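Local coordinates for glyoxalase family protein, putative (Bacillus anthracis str., PDB 2QQZ) that is of unknown function but belongs to the glyoxalase/bleomycin resistance/dioxygenase superfamily and may bind a metal ion between two subunits, at the interface of chains A and B. Numbering follows the deposited sequence. Chains: chain A/B, Glyoxalase family protein, putative.

Contact 1: the interface of chains A and B. Residues chain A 102-103; chain B 44-45, 48.
Methyl CD1 of B:Leu45 rests against the aliphatic stem of A:Arg103, 3.8 Å from CG, and the two side chains meet at about a right angle; no sound polar bond joins the residues of this patch. The protein belongs to the glyoxalase/bleomycin resistance superfamily, and the patch is peripheral: a loop between strands 98-100 and 106-112 of one subunit touches the 3-10 helix 43-48 of the other.

B:Leu45 is a branched apolar residue that can serve two neighbours at once. A:Arg103 can offer it a greasy stem because its chain runs extended from CG to NE, carrying the guanidinium away from the leucine. The other methyl, CD2 of B:Leu45, sits 3.6 Å above the centre of the B:Arg48 guanidinium plane and so backs that group from one face. B:Arg48 NH2 lies 3.2 Å from CB of A:Ala102, a close van der Waals touch without a polar bond, and the short methyl of A:Ala102 lies beside the guanidinium there.

The placement of B:Glu44 is doubtful. Its carboxylate oxygen OE1 is modelled 2.8 Å from the backbone carbonyl oxygen O of A:Ala102, and since both oxygens normally accept hydrogen bonds, the pair reads as a clash unless the acid carries a proton. The bent B:Glu44 chain also lies far from a staggered first torsion (chi1 142°).

Contact 2: the interface of chains A and B. Residues chain A 77-79, 122; chain B 10-13.
B:Asp12 and A:Ala77 bury the most surface here, and both belong to an antiparallel strand pairing between subunits that carries a classic beta-bulge. The carbonyl oxygen O of A:Ala77 accepts the backbone N of B:Asp12 at 2.7 Å and, more weakly, the N of B:His13 at 3.3 Å. Two consecutive residues thus face one, and the helix-like backbone of B:Asp12 (psi -46°) makes room for the extra residue. In return A:Ala77 N bonds to B:His13 O, 2.8 Å away, while A:Tyr79 N reaches O of B:Gly10 at 2.9 Å.

The bulge turns the side chains of B:Asp12 and B:His13 to the same side. With CG anti to the backbone N (chi1 179°), B:Asp12 brings its carboxylate oxygen OD2 to 2.8 Å from the imidazole ND1 of B:His13. The bond is nearly straight; it lies in the imidazole plane but meets OD2 on its anti side, tilted 19° out of the carboxylate plane. It fixes the ring's rotation and may leave NE2 pointing to a metal or water.

Alanine suits position 77 because its methyl CB lies over one imidazole face, offset toward the rim, 3.5 Å from the centroid in a CH-pi contact. Selenomethionine A:Met122 crosses B:Asp12 at about a right angle, SE lying 3.6 Å from CG. This soft, flexible side chain packs against both the carboxylate and the imidazole.

In the fold, strand 76-80 of one subunit pairs with strand 8-18 of its partner, with strand 118-124 supplying A:Met122.

Contact 3: the interface of chains A and B. Residues chain A 13-16; chain B 74-77, 120.
A:Gln15 and B:His75 form the dry part of this contact, where two backbone bonds join the residue pair within an antiparallel strand pairing that continues through A:His13 and B:Ala77. The N of A:Gln15 donates to O of B:His75 at 2.8 Å, and N of B:His75 returns a bond to O of A:Gln15 at 3.1 Å, lying in the carbonyl plane on a lone pair. Above this frame CB of A:Gln15 covers one imidazole face, 4.0 Å from the ring centroid of B:His75. The A:Gln15 amide, turned 55° from the ring, passes near CE1 without a polar bond, so the long glutamine serves mainly as a lid. Packing is tighter where the methyl of B:Ala77 covers the A:His13 ring.

The other side is bridged by water. B:His75, with CG between its backbone N and carbonyl carbon (chi1 67°), sends NE2 to the anti lone pair of the B:Glu120 carboxylate oxygen OE1, 2.9 Å away. Two histidines and a glutamate drawn from both subunits resemble the metal-ligand set of glyoxalase-type proteins, where imidazole nitrogens and a carboxylate suit a divalent ion, but no metal is modelled here. Water 1 instead sits in the ring plane of A:His13, 2.6 Å from NE2, and 2.5 Å from OE1 of B:Glu120.

Contact 1: the interface of chains A and B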
loop_
_atom_site.group_PDB
_atom_site.type_symbol
_atom_site.label_atom_id
_atom_site.label_comp_id
_atom_site.label_asym_id
_atom_site.label_seq_id
_atom_site.Cartn_x
_atom_site.Cartn_y
_atom_site.Cartn_z
ATOM N N ALA A 102 -18.573 -8.373 0.543
ATOM C CA ALA A 102 -19.350 -7.128 0.505
ATOM C C ALA A 102 -19.336 -6.465 -0.875
ATOM O O ALA A 102 -20.256 -5.771 -1.231
ATOM C CB ALA A 102 -18.878 -6.165 1.593
ATOM N N ARG A 103 -18.301 -6.742 -1.667
ATOM C CA ARG A 103 -18.087 -6.122 -2.973
ATOM C C ARG A 103 -18.325 -7.247 -4.001
ATOM O O ARG A 103 -17.461 -8.109 -4.194
ATOM C CB ARG A 103 -16.652 -5.562 -2.989
ATOM C CG ARG A 103 -16.410 -4.494 -4.020
ATOM C CD ARG A 103 -14.941 -4.093 -4.099
ATOM N NE ARG A 103 -14.706 -3.606 -5.456
ATOM C CZ ARG A 103 -13.560 -3.194 -5.919
ATOM N NH1 ARG A 103 -12.462 -3.191 -5.149
ATOM N NH2 ARG A 103 -13.515 -2.785 -7.180
ATOM N N GLU B 44 -22.758 -0.795 -3.274
ATOM C CA GLU B 44 -22.861 -1.449 -1.957
ATOM C C GLU B 44 -21.983 -0.793 -0.882
ATOM O O GLU B 44 -22.386 -0.704 0.284
ATOM C CB GLU B 44 -22.611 -2.973 -2.048
ATOM C CG GLU B 44 -21.818 -3.577 -0.865
ATOM C CD GLU B 44 -22.630 -4.215 0.302
ATOM O OE1 GLU B 44 -22.225 -5.324 0.739
ATOM O OE2 GLU B 44 -23.609 -3.608 0.813
ATOM N N LEU B 45 -20.807 -0.311 -1.280
ATOM C CA LEU B 45 -19.834 0.193 -0.317
ATOM C C LEU B 45 -20.031 1.676 0.027
ATOM O O LEU B 45 -19.361 2.196 0.923
ATOM C CB LEU B 45 -18.396 -0.062 -0.800
ATOM C CG LEU B 45 -18.024 -1.505 -1.156
ATOM C CD1 LEU B 45 -16.541 -1.614 -1.562
ATOM C CD2 LEU B 45 -18.286 -2.382 0.048
ATOM N N ARG B 48 -20.502 2.921 3.599
ATOM C CA ARG B 48 -19.394 2.903 4.534
ATOM C C ARG B 48 -18.618 4.238 4.715
ATOM O O ARG B 48 -17.780 4.330 5.583
ATOM C CB ARG B 48 -18.401 1.845 4.120
ATOM C CG ARG B 48 -18.945 0.442 4.132
ATOM C CD ARG B 48 -17.766 -0.418 3.841
ATOM N NE ARG B 48 -18.108 -1.798 3.936
ATOM C CZ ARG B 48 -17.315 -2.761 3.541
ATOM N NH1 ARG B 48 -16.117 -2.485 3.066
ATOM N NH2 ARG B 48 -17.702 -3.993 3.654
#

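Contact 2: the interface of chains A and B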
loop_
_atom_site.group_PDB
_atom_site.type_symbol
_atom_site.label_atom_id
_atom_site.label_comp_id
_atom_site.label_asym_id
_atom_site.label_seq_id
_atom_site.Cartn_x
_atom_site.Cartn_y
_atom_site.Cartn_z
ATOM N N ALA A 77 -3.687 -4.249 -1.032
ATOM C CA ALA A 77 -4.512 -5.253 -1.721
ATOM C C ALA A 77 -3.852 -5.639 -3.052
ATOM O O ALA A 77 -3.537 -4.782 -3.887
ATOM C CB ALA A 77 -5.961 -4.782 -1.910
ATOM N N PHE A 78 -3.587 -6.939 -3.176
ATOM C CA PHE A 78 -2.884 -7.540 -4.319
ATOM C C PHE A 78 -3.857 -8.193 -5.257
ATOM O O PHE A 78 -4.769 -8.873 -4.821
ATOM C CB PHE A 78 -1.878 -8.568 -3.832
ATOM C CG PHE A 78 -0.849 -7.979 -2.957
ATOM C CD1 PHE A 78 0.254 -7.341 -3.514
ATOM C CD2 PHE A 78 -0.974 -8.025 -1.588
ATOM C CE1 PHE A 78 1.232 -6.776 -2.694
ATOM C CE2 PHE A 78 -0.003 -7.433 -0.772
ATOM C CZ PHE A 78 1.091 -6.819 -1.326
ATOM N N TYR A 79 -3.668 -7.939 -6.548
ATOM C CA TYR A 79 -4.484 -8.559 -7.593
ATOM C C TYR A 79 -3.891 -9.938 -7.871
ATOM O O TYR A 79 -2.635 -10.075 -8.052
ATOM C CB TYR A 79 -4.541 -7.707 -8.877
ATOM C CG TYR A 79 -5.687 -8.176 -9.782
ATOM C CD1 TYR A 79 -6.948 -7.579 -9.681
ATOM C CD2 TYR A 79 -5.538 -9.270 -10.653
ATOM C CE1 TYR A 79 -8.009 -8.005 -10.470
ATOM C CE2 TYR A 79 -6.636 -9.730 -11.449
ATOM C CZ TYR A 79 -7.851 -9.060 -11.339
ATOM O OH TYR A 79 -8.954 -9.435 -12.057
HETATM N N MSE A 122 -7.398 -10.090 -4.126
HETATM C CA MSE A 122 -8.640 -9.922 -4.873
HETATM C C MSE A 122 -8.515 -10.254 -6.369
HETATM O O MSE A 122 -7.444 -10.145 -6.912
HETATM C CB MSE A 122 -9.092 -8.480 -4.804
HETATM C CG MSE A 122 -8.022 -7.505 -5.282
HETATM SE SE MSE A 122 -8.958 -5.784 -5.428
HETATM C CE MSE A 122 -9.702 -6.005 -7.263
ATOM N N GLY B 10 0.189 -7.930 -8.978
ATOM C CA GLY B 10 0.621 -6.581 -8.629
ATOM C C GLY B 10 -0.219 -6.050 -7.499
ATOM O O GLY B 10 -1.084 -6.784 -6.953
ATOM N N ILE B 11 -0.006 -4.776 -7.166
ATOM C CA ILE B 11 -0.799 -4.104 -6.123
ATOM C C ILE B 11 -2.010 -3.464 -6.816
ATOM O O ILE B 11 -1.829 -2.696 -7.758
ATOM C CB ILE B 11 0.017 -2.996 -5.409
ATOM C CG1 ILE B 11 1.188 -3.605 -4.657
ATOM C CG2 ILE B 11 -0.869 -2.267 -4.381
ATOM C CD1 ILE B 11 2.315 -2.566 -4.134
ATOM N N ASP B 12 -3.229 -3.807 -6.389
ATOM C CA ASP B 12 -4.437 -3.235 -7.014
ATOM C C ASP B 12 -4.694 -1.876 -6.356
ATOM O O ASP B 12 -5.007 -0.868 -7.027
ATOM C CB ASP B 12 -5.644 -4.140 -6.782
ATOM C CG ASP B 12 -6.900 -3.570 -7.397
ATOM O OD1 ASP B 12 -7.165 -3.943 -8.536
ATOM O OD2 ASP B 12 -7.579 -2.704 -6.782
ATOM N N HIS B 13 -4.605 -1.866 -5.029
ATOM C CA HIS B 13 -4.833 -0.635 -4.308
ATOM C C HIS B 13 -4.263 -0.757 -2.919
ATOM O O HIS B 13 -3.844 -1.849 -2.435
ATOM C CB HIS B 13 -6.360 -0.274 -4.281
ATOM C CG HIS B 13 -7.192 -1.233 -3.481
ATOM N ND1 HIS B 13 -7.808 -2.330 -4.036
ATOM C CD2 HIS B 13 -7.545 -1.230 -2.165
ATOM C CE1 HIS B 13 -8.511 -2.963 -3.107
ATOM N NE2 HIS B 13 -8.334 -2.334 -1.951
#

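Contact 3: the interface of chains A and B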
loop_
_atom_site.group_PDB
_atom_site.type_symbol
_atom_site.label_atom_id
_atom_site.label_comp_id
_atom_site.label_asym_id
_atom_site.label_seq_id
_atom_site.Cartn_x
_atom_site.Cartn_y
_atom_site.Cartn_z
ATOM N N HIS A 13 5.514 1.043 -4.589
ATOM C CA HIS A 13 5.626 -0.039 -3.619
ATOM C C HIS A 13 4.835 0.331 -2.386
ATOM O O HIS A 13 4.418 1.459 -2.231
ATOM C CB HIS A 13 7.127 -0.368 -3.238
ATOM C CG HIS A 13 7.824 0.713 -2.474
ATOM N ND1 HIS A 13 8.545 1.710 -3.101
ATOM C CD2 HIS A 13 7.945 0.940 -1.149
ATOM C CE1 HIS A 13 9.058 2.523 -2.195
ATOM N NE2 HIS A 13 8.705 2.078 -0.999
ATOM N N VAL A 14 4.610 -0.664 -1.527
ATOM C CA VAL A 14 4.088 -0.452 -0.186
ATOM C C VAL A 14 5.125 -0.928 0.828
ATOM O O VAL A 14 5.807 -1.954 0.639
ATOM C CB VAL A 14 2.720 -1.181 0.049
ATOM C CG1 VAL A 14 1.666 -0.545 -0.798
ATOM C CG2 VAL A 14 2.815 -2.727 -0.256
ATOM N N GLN A 15 5.273 -0.144 1.881
ATOM C CA GLN A 15 6.156 -0.503 2.953
ATOM C C GLN A 15 5.303 -1.093 4.075
ATOM O O GLN A 15 4.425 -0.423 4.595
ATOM C CB GLN A 15 6.970 0.716 3.414
ATOM C CG GLN A 15 7.690 0.323 4.713
ATOM C CD GLN A 15 9.102 0.735 4.746
ATOM O OE1 GLN A 15 9.888 0.375 3.876
ATOM N NE2 GLN A 15 9.451 1.504 5.746
ATOM N N VAL A 16 5.555 -2.354 4.436
ATOM C CA VAL A 16 4.853 -3.091 5.527
ATOM C C VAL A 16 5.841 -3.227 6.694
ATOM O O VAL A 16 7.007 -3.551 6.482
ATOM C CB VAL A 16 4.463 -4.485 5.003
ATOM C CG1 VAL A 16 3.918 -5.422 6.099
ATOM C CG2 VAL A 16 3.452 -4.340 3.844
ATOM N N ALA B 74 4.625 2.303 8.437
ATOM C CA ALA B 74 4.202 1.601 7.202
ATOM C C ALA B 74 3.383 2.583 6.333
ATOM O O ALA B 74 2.683 3.439 6.865
ATOM C CB ALA B 74 3.393 0.425 7.581
ATOM N N HIS B 75 3.487 2.506 5.009
ATOM C CA HIS B 75 2.967 3.541 4.132
ATOM C C HIS B 75 3.105 3.133 2.672
ATOM O O HIS B 75 3.970 2.317 2.309
ATOM C CB HIS B 75 3.764 4.846 4.307
ATOM C CG HIS B 75 5.192 4.755 3.836
ATOM N ND1 HIS B 75 6.230 4.346 4.656
ATOM C CD2 HIS B 75 5.752 5.033 2.637
ATOM C CE1 HIS B 75 7.367 4.362 3.971
ATOM N NE2 HIS B 75 7.104 4.782 2.740
ATOM N N PRO B 76 2.259 3.717 1.820
ATOM C CA PRO B 76 2.434 3.600 0.395
ATOM C C PRO B 76 3.458 4.574 -0.223
ATOM O O PRO B 76 3.620 5.672 0.282
ATOM C CB PRO B 76 1.035 3.909 -0.130
ATOM C CG PRO B 76 0.464 4.876 0.916
ATOM C CD PRO B 76 1.074 4.537 2.205
ATOM N N ALA B 77 4.139 4.167 -1.315
ATOM C CA ALA B 77 5.069 5.022 -2.041
ATOM C C ALA B 77 4.568 5.169 -3.496
ATOM O O ALA B 77 4.379 4.164 -4.209
ATOM C CB ALA B 77 6.443 4.449 -2.036
ATOM N N GLU B 120 4.766 8.447 0.920
ATOM C CA GLU B 120 6.022 8.688 0.228
ATOM C C GLU B 120 5.832 8.980 -1.283
ATOM O O GLU B 120 4.988 8.352 -1.933
ATOM C CB GLU B 120 6.951 7.514 0.448
ATOM C CG GLU B 120 8.286 7.659 -0.221
ATOM C CD GLU B 120 9.101 6.384 -0.245
ATOM O OE1 GLU B 120 9.010 5.492 0.658
ATOM O OE2 GLU B 120 9.854 6.267 -1.221
HETATM O O HOH W 1 9.559 3.145 1.180
#

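Contacts 2 and 3 lie about 13 Å apart, measured between the centres of their C-alpha atoms, and are related through the two-fold: strand 8-18 of each subunit pairs with the partner's strand beginning at 75 or 76, and residues 13 and 77 take part in both with chains exchanged. The carboxylate that orients the histidine in contact 2 should therefore do the same for the water-bound histidine of contact 3. Contact 1, about 17 Å from contact 2 and 25 Å from contact 3, shares no residues with them and lies toward the periphery of the interface. The A:His13, B:His75 and B:Glu120 group of contact 3 suggests that a metal site may need both subunits.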